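Local coordinates for protein YJHT (Escherichia coli, PDB 2UVK) that catalyses the mutarotation of sialic acid, converting the alpha-anomer of N-acetylneuraminate to the beta-anomer, at residues 189-194 with 206-210; 217-221 with 233-239; 126-131 with 163-167. All blocks are in the same frame, centred on the assembly; numbering follows the deposited sequence.

Along the chain the three contacts come in series, without nesting or crossing. Interaction 3 comes first and closes a long loop that leaves strand 120-125, runs through helices 129-142 and 146-157, and returns to the same sheet at strand 169-174. Interaction 1 follows and joins the loop after strand 179-185, where one propeller blade gives way to the next, to the chain where strand 202-206 runs on into strand 209-211. Interaction 2 closes the hairpin of strands 219-223 and 230-233 and holds the loop to the next blade. A backbone hydrogen bond joins Thr-191 to Gly-126, coupling interactions 1 and 3. Another joins Asn-207 to Ala-218, coupling interactions 1 and 2. Interactions 2 and 3 do not touch.

Interaction 1: 189-194 with 206-210; sequences YGTAGA and INGEA
Ala-192 and Glu-209 form a single antiparallel hydrogen-bonded pair, with Ala-192 N giving to Glu-209 O at 2.9 Å and Glu-209 N giving to Ala-192 O at 2.7 Å. The contact lies in a Kelch-type beta-propeller. It joins the loop leading into one blade to the chain where strand 202-206 runs on into strand 209-211. The first bond meets a lone pair of Glu-209 O in the carbonyl plane; in the second, the donor is tilted 30° from the plane. Thr-191 CB comes within 3.2 Å of Glu-209 O, and its CA makes a CA-H...O contact with the same oxygen. Gly-208, with no side chain, lets Thr-191 CB and Ala-194 N come close. Ala-194 CB rests on Asn-207 O at 3.2 Å. Glu-209, the predicted proton acceptor, has CG anti to the carbonyl carbon (chi1 -78°) and an extended chain. Its CB lies 3.4 Å from Ala-192 O. Beyond the contact, OE2 pairs with Arg-215 and accepts from Gly-213 N. Tyr-189 CE1 lies 4.5 Å from Ala-210 CB, and its OH bonds to Thr-216. One water donates to both Gly-190 O and Ala-210 O, 2.8 Å from each.

Interaction 2: 217-221 with 233-239; sequences DAVFE and KLAPVSS
Asp-217 meets Ser-239 through a chi1 of 66°, which sets its CG between the backbone N and the carbonyl carbon and brings OD2 to the serine. Val-219 has CG1 anti to the backbone N (chi1 176°). This splits its two methyls: CG1 meets Leu-234 CB, while CG2 lies 3.6 Å from Val-237 CG1 and also touches Ala-235 O. Ser-239 OG donates to Asp-217 OD2 at 2.7 Å, on the anti side and 24° out of the carboxylate plane. Pro-236 lies alongside Asp-217, with CB 3.5 Å from OD2. The backbones are tied by two bonds, Leu-234 N to Val-219 O at 2.8 Å and Val-237 N to Asp-217 O at 3.0 Å. The first runs nearly along the C=O axis. Between them a water accepts from Val-219 N and donates to Leu-234 O. Phe-220 and Lys-233 form an antiparallel non-hydrogen-bonded pair. Their side chains run side by side in the same direction, with Lys-233 CG 3.7 Å from Phe-220 CE1. The Trp-188 ring meets that of Phe-220 and makes a cation-pi contact with Lys-233. The contact fastens the outer edge of a beta-propeller blade, where the chain leaves strand 230-233 for the next blade. Leu-234 crosses Glu-221, with CD1 3.5 Å from OE2. Trp-204 NE1 also bonds to OE2. Glu-221 is buried, and the apolar methyls beside its carboxylate would probably make a full charge costly, with the indole N-H offsetting part of that cost.

Interaction 3: 126-131 with 163-167; sequences GVNQNI and DYFFN
Gly-126 O is gripped by the loop at its far end: Asn-167 N donates to it at 2.9 Å in the carbonyl plane, and Phe-166 CA makes a CA-H...O contact with it. Phe-166 then lays its ring beside the following residue, with CD1 3.8 Å from Val-127 CA and CE1 4.0 Å from Val-127 CG1. Asn-128 comes next. Its CB sits 3.3 Å from Tyr-164 O, and its amide runs alongside Phe-165, the amide and ring planes being 58° apart. Ile-131 pushes CD1 against Asp-163 O at 3.3 Å. The same methyl reaches the edge of the Phe-165 ring, near its plane. A water bridges the two backbones: it accepts from Asn-128 N and donates to Tyr-164 O. These segments are the two ends of a helical insertion in a beta-propeller blade, carried between its second and third strands. Asn-128 is the N-cap of helix 129-142. With CG anti to the backbone N (chi1 176°), OD1 turns back to accept from Ile-131 N at 2.9 Å, with an N-H...O angle of 159°. With an alanine here the amide is gone, and Ile-131 N is likely to lose its capping acceptor and Pro-106 O of the second subunit its ND2 donor. Further out, the second subunit also takes hold of Asp-163, whose OD1 accepts from Tyr-182 N of that chain. Tyr-164 OH is held within its own chain by Tyr-156 O and Lys-211. Phe-166 has its side chain about 4 Å from that of Glu-209, the predicted proton acceptor, and it also packs on Ala-192.

Interaction 1: 189-194 with 206-210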
# COMPACT_ATOMS: atom_id res chain seq x y z
N TYR B 189 11.80 8.49 3.19
CA TYR B 189 10.83 8.32 2.10
C TYR B 189 11.28 7.18 1.20
O TYR B 189 12.45 6.81 1.18
CB TYR B 189 10.69 9.62 1.28
CG TYR B 189 12.01 10.15 0.80
CD1 TYR B 189 12.56 9.76 -0.40
CD2 TYR B 189 12.74 11.06 1.59
CE1 TYR B 189 13.78 10.22 -0.82
CE2 TYR B 189 13.97 11.52 1.17
CZ TYR B 189 14.50 11.11 -0.03
OH TYR B 189 15.73 11.57 -0.43
N GLY B 190 10.34 6.62 0.44
CA GLY B 190 10.66 5.59 -0.54
C GLY B 190 10.99 6.20 -1.89
O GLY B 190 10.68 7.35 -2.14
N THR B 191 11.69 5.42 -2.71
CA THR B 191 12.02 5.82 -4.06
C THR B 191 11.63 4.69 -5.03
O THR B 191 11.38 3.57 -4.63
CB THR B 191 13.55 6.01 -4.22
OG1 THR B 191 14.21 4.75 -3.97
CG2 THR B 191 14.07 7.13 -3.27
N ALA B 192 11.64 5.04 -6.31
CA ALA B 192 11.46 4.08 -7.39
C ALA B 192 12.70 4.17 -8.28
O ALA B 192 13.08 5.24 -8.72
CB ALA B 192 10.18 4.40 -8.17
N GLY B 193 13.39 3.07 -8.52
CA GLY B 193 14.58 3.09 -9.35
C GLY B 193 15.89 3.41 -8.65
O GLY B 193 16.87 3.78 -9.30
N ALA B 194 15.93 3.23 -7.33
CA ALA B 194 17.21 3.30 -6.61
C ALA B 194 18.05 2.09 -7.05
O ALA B 194 17.51 1.08 -7.57
CB ALA B 194 17.01 3.30 -5.11
N ILE B 206 20.82 3.74 -3.38
CA ILE B 206 21.44 4.89 -4.00
C ILE B 206 20.51 5.58 -4.99
O ILE B 206 20.10 4.98 -6.00
CB ILE B 206 22.78 4.55 -4.69
CG1 ILE B 206 23.73 3.77 -3.73
CG2 ILE B 206 23.43 5.80 -5.21
CD1 ILE B 206 24.92 3.14 -4.39
N ASN B 207 20.21 6.84 -4.72
CA ASN B 207 19.40 7.68 -5.58
C ASN B 207 17.99 7.08 -5.84
O ASN B 207 17.42 6.49 -4.93
CB ASN B 207 20.15 8.02 -6.88
CG ASN B 207 21.32 8.97 -6.70
OD1 ASN B 207 21.94 9.09 -5.60
ND2 ASN B 207 21.66 9.62 -7.77
N GLY B 208 17.46 7.21 -7.07
CA GLY B 208 16.08 6.83 -7.34
C GLY B 208 15.13 8.01 -7.51
O GLY B 208 15.45 9.15 -7.13
N GLU B 209 13.95 7.74 -8.05
CA GLU B 209 12.91 8.76 -8.14
C GLU B 209 12.23 8.92 -6.81
O GLU B 209 11.87 7.92 -6.19
CB GLU B 209 11.83 8.36 -9.15
CG GLU B 209 12.21 8.57 -10.60
CD GLU B 209 10.97 8.51 -11.52
OE1 GLU B 209 10.08 7.70 -11.25
OE2 GLU B 209 10.86 9.34 -12.45
N ALA B 210 12.06 10.18 -6.35
CA ALA B 210 11.19 10.49 -5.20
C ALA B 210 9.74 10.66 -5.58
O ALA B 210 8.86 10.52 -4.76
CB ALA B 210 11.68 11.75 -4.45
O HOH W 1 8.91 9.54 -2.17
O HOH W 2 19.60 4.73 -9.33

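Interaction 2: 217-221 with 233-239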
# COMPACT_ATOMS: atom_id res chain seq x y z
N ASP B 217 19.43 12.65 -4.78
CA ASP B 217 20.84 12.29 -4.75
C ASP B 217 21.20 11.56 -3.44
O ASP B 217 22.36 11.27 -3.19
CB ASP B 217 21.74 13.52 -4.96
CG ASP B 217 21.64 14.50 -3.84
OD1 ASP B 217 20.71 14.38 -3.03
OD2 ASP B 217 22.52 15.40 -3.78
N ALA B 218 20.18 11.19 -2.66
CA ALA B 218 20.40 10.53 -1.39
C ALA B 218 21.05 9.15 -1.55
O ALA B 218 20.88 8.46 -2.59
CB ALA B 218 19.10 10.41 -0.62
N VAL B 219 21.72 8.74 -0.48
CA VAL B 219 22.27 7.42 -0.31
C VAL B 219 21.90 7.00 1.08
O VAL B 219 22.29 7.66 2.05
CB VAL B 219 23.79 7.39 -0.43
CG1 VAL B 219 24.35 6.00 -0.15
CG2 VAL B 219 24.21 7.95 -1.77
N PHE B 220 21.13 5.93 1.21
CA PHE B 220 20.75 5.40 2.51
C PHE B 220 21.49 4.12 2.81
O PHE B 220 21.69 3.29 1.93
CB PHE B 220 19.26 5.14 2.56
CG PHE B 220 18.42 6.34 2.23
CD1 PHE B 220 18.23 7.34 3.17
CD2 PHE B 220 17.81 6.46 0.98
CE1 PHE B 220 17.48 8.42 2.87
CE2 PHE B 220 17.02 7.56 0.69
CZ PHE B 220 16.85 8.54 1.64
N GLU B 221 21.88 3.95 4.07
CA GLU B 221 22.50 2.75 4.53
C GLU B 221 21.58 2.07 5.53
O GLU B 221 21.12 2.68 6.51
CB GLU B 221 23.82 3.12 5.22
CG GLU B 221 24.65 1.98 5.66
CD GLU B 221 25.88 2.49 6.34
OE1 GLU B 221 25.75 2.86 7.53
OE2 GLU B 221 26.91 2.62 5.62
N LYS B 233 21.40 8.22 6.71
CA LYS B 233 21.65 9.00 5.52
C LYS B 233 23.13 9.18 5.36
O LYS B 233 23.77 9.81 6.21
CB LYS B 233 21.01 10.37 5.58
CG LYS B 233 19.54 10.40 5.29
CD LYS B 233 19.02 11.82 5.38
CE LYS B 233 17.60 11.94 4.90
NZ LYS B 233 17.12 13.33 5.05
N LEU B 234 23.69 8.67 4.28
CA LEU B 234 25.08 8.84 3.98
C LEU B 234 25.28 10.08 3.13
O LEU B 234 24.34 10.79 2.78
CB LEU B 234 25.68 7.60 3.29
CG LEU B 234 25.62 6.25 4.00
CD1 LEU B 234 26.51 5.23 3.25
CD2 LEU B 234 26.03 6.39 5.47
N ALA B 235 26.53 10.36 2.78
CA ALA B 235 26.82 11.44 1.87
C ALA B 235 26.16 11.14 0.54
O ALA B 235 26.18 10.00 0.10
CB ALA B 235 28.32 11.60 1.67
N PRO B 236 25.55 12.15 -0.08
CA PRO B 236 24.93 11.96 -1.37
C PRO B 236 25.90 11.79 -2.51
O PRO B 236 27.12 12.02 -2.38
CB PRO B 236 24.12 13.24 -1.54
CG PRO B 236 24.83 14.26 -0.69
CD PRO B 236 25.39 13.52 0.44
N VAL B 237 25.34 11.40 -3.65
CA VAL B 237 26.10 11.15 -4.84
C VAL B 237 25.23 11.49 -6.05
O VAL B 237 23.99 11.42 -5.98
CB VAL B 237 26.62 9.70 -4.88
CG1 VAL B 237 25.46 8.73 -5.06
CG2 VAL B 237 27.66 9.50 -5.98
N SER B 238 25.89 11.87 -7.13
CA SER B 238 25.23 12.38 -8.32
C SER B 238 24.43 13.65 -8.01
O SER B 238 23.33 13.88 -8.50
CB SER B 238 24.37 11.28 -8.98
OG SER B 238 24.33 11.49 -10.38
N SER B 239 25.03 14.53 -7.20
CA SER B 239 24.35 15.75 -6.80
C SER B 239 24.44 16.80 -7.90
O SER B 239 25.39 16.81 -8.69
CB SER B 239 24.95 16.32 -5.51
OG SER B 239 25.13 15.34 -4.50
O HOH W 3 21.75 10.80 1.76

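Interaction 3: 126-131 with 163-167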
# COMPACT_ATOMS: atom_id res chain seq x y z
N GLY B 126 9.54 1.47 -4.76
CA GLY B 126 8.56 1.22 -5.79
C GLY B 126 7.40 2.18 -5.77
O GLY B 126 7.09 2.82 -4.74
N VAL B 127 6.73 2.25 -6.91
CA VAL B 127 5.56 3.10 -7.04
C VAL B 127 4.39 2.54 -6.23
O VAL B 127 4.40 1.37 -5.80
CB VAL B 127 5.14 3.20 -8.52
CG1 VAL B 127 6.28 3.73 -9.38
CG2 VAL B 127 4.58 1.84 -9.04
N ASN B 128 3.34 3.34 -6.06
CA ASN B 128 2.11 2.91 -5.43
C ASN B 128 1.23 2.24 -6.49
O ASN B 128 0.97 2.83 -7.55
CB ASN B 128 1.36 4.11 -4.84
CG ASN B 128 0.04 3.75 -4.26
OD1 ASN B 128 -1.00 3.81 -4.95
ND2 ASN B 128 0.02 3.39 -2.96
N GLN B 129 0.76 1.04 -6.20
CA GLN B 129 0.05 0.30 -7.24
C GLN B 129 -1.23 1.01 -7.67
O GLN B 129 -1.54 1.04 -8.86
CB GLN B 129 -0.24 -1.11 -6.80
CG GLN B 129 -1.25 -1.29 -5.81
CD GLN B 129 -1.18 -2.68 -5.17
OE1 GLN B 129 -0.63 -3.65 -5.76
NE2 GLN B 129 -1.73 -2.79 -3.94
N ASN B 130 -1.99 1.54 -6.71
CA ASN B 130 -3.27 2.17 -7.07
C ASN B 130 -3.07 3.44 -7.91
O ASN B 130 -3.84 3.71 -8.85
CB ASN B 130 -4.12 2.47 -5.84
CG ASN B 130 -4.77 1.23 -5.26
OD1 ASN B 130 -4.78 0.19 -5.90
ND2 ASN B 130 -5.34 1.33 -4.05
N ILE B 131 -2.07 4.27 -7.56
CA ILE B 131 -1.82 5.50 -8.31
C ILE B 131 -1.31 5.17 -9.71
O ILE B 131 -1.79 5.70 -10.71
CB ILE B 131 -0.86 6.44 -7.54
CG1 ILE B 131 -1.55 6.95 -6.28
CG2 ILE B 131 -0.41 7.59 -8.41
CD1 ILE B 131 -0.65 7.72 -5.36
N ASP B 163 2.61 12.53 -1.89
CA ASP B 163 1.28 12.17 -2.35
C ASP B 163 1.32 10.95 -3.29
O ASP B 163 0.26 10.44 -3.68
CB ASP B 163 0.64 13.32 -3.12
CG ASP B 163 0.39 14.56 -2.26
OD1 ASP B 163 0.27 14.45 -1.04
OD2 ASP B 163 0.31 15.65 -2.84
N TYR B 164 2.52 10.55 -3.71
CA TYR B 164 2.67 9.37 -4.60
C TYR B 164 2.87 8.08 -3.85
O TYR B 164 2.82 7.01 -4.44
CB TYR B 164 3.81 9.57 -5.59
CG TYR B 164 3.56 10.72 -6.54
CD1 TYR B 164 2.87 10.54 -7.74
CD2 TYR B 164 3.96 12.01 -6.20
CE1 TYR B 164 2.63 11.63 -8.61
CE2 TYR B 164 3.74 13.07 -7.04
CZ TYR B 164 3.08 12.88 -8.24
OH TYR B 164 2.85 13.99 -9.05
N PHE B 165 3.08 8.15 -2.54
CA PHE B 165 3.13 6.98 -1.70
C PHE B 165 4.09 5.95 -2.25
O PHE B 165 3.80 4.74 -2.24
CB PHE B 165 1.74 6.44 -1.46
CG PHE B 165 0.90 7.34 -0.62
CD1 PHE B 165 0.86 7.20 0.76
CD2 PHE B 165 0.14 8.33 -1.20
CE1 PHE B 165 0.09 8.05 1.53
CE2 PHE B 165 -0.63 9.18 -0.43
CZ PHE B 165 -0.66 9.02 0.93
N PHE B 166 5.26 6.38 -2.71
CA PHE B 166 6.33 5.41 -3.01
C PHE B 166 6.64 4.61 -1.72
O PHE B 166 6.53 5.14 -0.61
CB PHE B 166 7.58 6.08 -3.55
CG PHE B 166 7.48 6.57 -4.98
CD1 PHE B 166 6.28 6.57 -5.69
CD2 PHE B 166 8.61 7.04 -5.60
CE1 PHE B 166 6.26 6.98 -7.00
CE2 PHE B 166 8.57 7.47 -6.91
CZ PHE B 166 7.39 7.43 -7.61
N ASN B 167 7.01 3.34 -1.89
CA ASN B 167 7.02 2.41 -0.76
C ASN B 167 8.26 2.58 0.10
O ASN B 167 9.38 2.28 -0.34
CB ASN B 167 7.00 0.96 -1.27
CG ASN B 167 6.81 -0.03 -0.15
OD1 ASN B 167 6.51 0.34 0.98
ND2 ASN B 167 6.93 -1.34 -0.48
O HOH W 4 2.95 5.91 -7.04
O HOH W 5 2.87 2.49 -1.59